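Local coordinates for protein ANGPTL4 C-terminal chain (Homo sapiens, PDB 6U1U) that mediates inactivation of lipoprotein lipase as part of the full-length protein, regulating triglyceride clearance, its C-terminal fibrinogen-like domain here holding palmitic acid, at residues A90-D95 with T210-P215. Numbering follows the deposited sequence.
Sequences AVQLRD and TMLIQP
The terminal amide of Gln92 presents one flat face to Leu212, whose CD1 methyl sits almost straight above the amide carbon, 3.7 Å from CD and nearly as close to OE1 and NE2. Thr210 stands on the same side of this amide but off its centre, its CB nearest the OE1 rim at 4.2 Å. The two segments are neighbouring antiparallel strands in the central sheet of the fibrinogen C-terminal domain, where strand 208-215 lies between strands 87-94 and 38-46. Gln92 puts CG beside its own backbone N (chi1 -51°) and runs on extended, crossing Leu212 at about a right angle. Replacing Gln92 with alanine would probably leave the CD1 methyl of Leu212 without its flat cover and open a gap beside Thr210. On the same face of the sheet as Gln92, Thr210 and Leu212, Ala90 CB meets the CD1 methyl of Leu212 at 3.9 Å, while Leu212 also touches Val42 of strand 38-46. The other face of the sheet carries Val91 and Met211, a non-hydrogen-bonded pair whose CG2 and CE methyls approach loosely, 4.4 Å apart. Here Val91 borders the lipid site, its side chain about 4 Å from the bound palmitic acid, and packs on Trp196; Met211 reaches Trp165. Reciprocal backbone hydrogen bonds join the hydrogen-bonded pairs Ala90–Leu212 and Gln92–Thr210. Among them, Gln92 N meets Thr210 O at 2.7 Å with a C=O...N angle of 165°. Ala90 O is engaged twice: it accepts a hydrogen bond from Leu212 N at 2.9 Å and also receives a CA-H...O contact from Met211, with Met211 CA 3.2 Å from Ala90 O.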
# COMPACT_ATOMS: atom_id res chain seq x y z
N ALA A 90 -6.69 2.37 4.82
CA ALA A 90 -7.72 2.66 3.83
C ALA A 90 -7.18 2.42 2.43
O ALA A 90 -6.06 2.83 2.11
CB ALA A 90 -8.19 4.11 3.98
N VAL A 91 -7.96 1.73 1.59
CA VAL A 91 -7.55 1.41 0.24
C VAL A 91 -8.63 1.97 -0.67
O VAL A 91 -9.81 1.61 -0.52
CB VAL A 91 -7.40 -0.10 0.04
CG1 VAL A 91 -7.12 -0.42 -1.44
CG2 VAL A 91 -6.25 -0.65 0.92
N GLN A 92 -8.26 2.87 -1.57
CA GLN A 92 -9.25 3.55 -2.42
C GLN A 92 -8.91 3.28 -3.87
O GLN A 92 -7.76 3.49 -4.29
CB GLN A 92 -9.29 5.04 -2.12
CG GLN A 92 -9.46 5.21 -0.59
CD GLN A 92 -9.69 6.61 -0.07
OE1 GLN A 92 -9.29 7.61 -0.67
NE2 GLN A 92 -10.30 6.67 1.12
N LEU A 93 -9.91 2.81 -4.63
CA LEU A 93 -9.72 2.34 -5.99
C LEU A 93 -10.67 3.08 -6.93
O LEU A 93 -11.79 3.39 -6.56
CB LEU A 93 -9.99 0.82 -6.11
CG LEU A 93 -9.40 -0.07 -5.01
CD1 LEU A 93 -9.93 -1.53 -5.09
CD2 LEU A 93 -7.86 -0.06 -5.08
N ARG A 94 -10.20 3.34 -8.17
CA ARG A 94 -11.03 4.03 -9.15
C ARG A 94 -10.94 3.28 -10.47
O ARG A 94 -9.84 2.87 -10.89
CB ARG A 94 -10.59 5.50 -9.34
CG ARG A 94 -11.51 6.30 -10.27
CD ARG A 94 -10.91 7.67 -10.59
NE ARG A 94 -10.52 8.41 -9.38
CZ ARG A 94 -9.55 9.32 -9.33
NH1 ARG A 94 -8.85 9.62 -10.43
NH2 ARG A 94 -9.27 9.94 -8.18
N ASP A 95 -12.09 3.08 -11.13
CA ASP A 95 -12.02 2.37 -12.40
C ASP A 95 -12.14 3.39 -13.52
O ASP A 95 -12.16 4.60 -13.29
CB ASP A 95 -13.08 1.25 -12.50
CG ASP A 95 -14.52 1.77 -12.57
OD1 ASP A 95 -14.73 2.96 -12.90
OD2 ASP A 95 -15.43 0.98 -12.28
N THR A 210 -5.36 5.03 -4.04
CA THR A 210 -4.80 5.74 -2.90
C THR A 210 -4.81 4.80 -1.72
O THR A 210 -5.81 4.11 -1.49
CB THR A 210 -5.62 6.98 -2.51
OG1 THR A 210 -5.91 7.76 -3.68
CG2 THR A 210 -4.83 7.86 -1.54
N MET A 211 -3.72 4.77 -0.96
CA MET A 211 -3.68 4.02 0.30
C MET A 211 -3.36 4.99 1.43
O MET A 211 -2.46 5.84 1.29
CB MET A 211 -2.62 2.90 0.26
CG MET A 211 -2.81 1.98 -0.94
SD MET A 211 -1.47 0.77 -1.07
CE MET A 211 -1.91 -0.20 0.35
N LEU A 212 -4.10 4.89 2.54
CA LEU A 212 -3.90 5.81 3.65
C LEU A 212 -3.83 5.01 4.94
O LEU A 212 -4.46 3.96 5.05
CB LEU A 212 -5.04 6.82 3.76
CG LEU A 212 -5.34 7.57 2.44
CD1 LEU A 212 -6.47 6.83 1.70
CD2 LEU A 212 -5.81 9.01 2.75
N ILE A 213 -3.12 5.55 5.93
CA ILE A 213 -3.01 4.87 7.22
C ILE A 213 -3.33 5.84 8.35
O ILE A 213 -3.07 7.04 8.26
CB ILE A 213 -1.61 4.24 7.38
CG1 ILE A 213 -1.61 3.23 8.53
CG2 ILE A 213 -0.54 5.29 7.55
CD1 ILE A 213 -0.88 1.94 8.17
N GLN A 214 -3.93 5.29 9.41
CA GLN A 214 -4.26 6.07 10.62
C GLN A 214 -4.05 5.14 11.80
O GLN A 214 -4.88 4.26 12.05
CB GLN A 214 -5.69 6.59 10.59
CG GLN A 214 -6.06 7.42 11.82
CD GLN A 214 -7.51 7.79 11.77
OE1 GLN A 214 -8.37 6.97 12.08
NE2 GLN A 214 -7.82 9.02 11.30
N PRO A 215 -2.93 5.26 12.50
CA PRO A 215 -2.73 4.44 13.70
C PRO A 215 -3.82 4.69 14.73
O PRO A 215 -4.29 5.83 14.90
CB PRO A 215 -1.36 4.89 14.21
CG PRO A 215 -0.66 5.39 12.97
CD PRO A 215 -1.74 6.08 12.19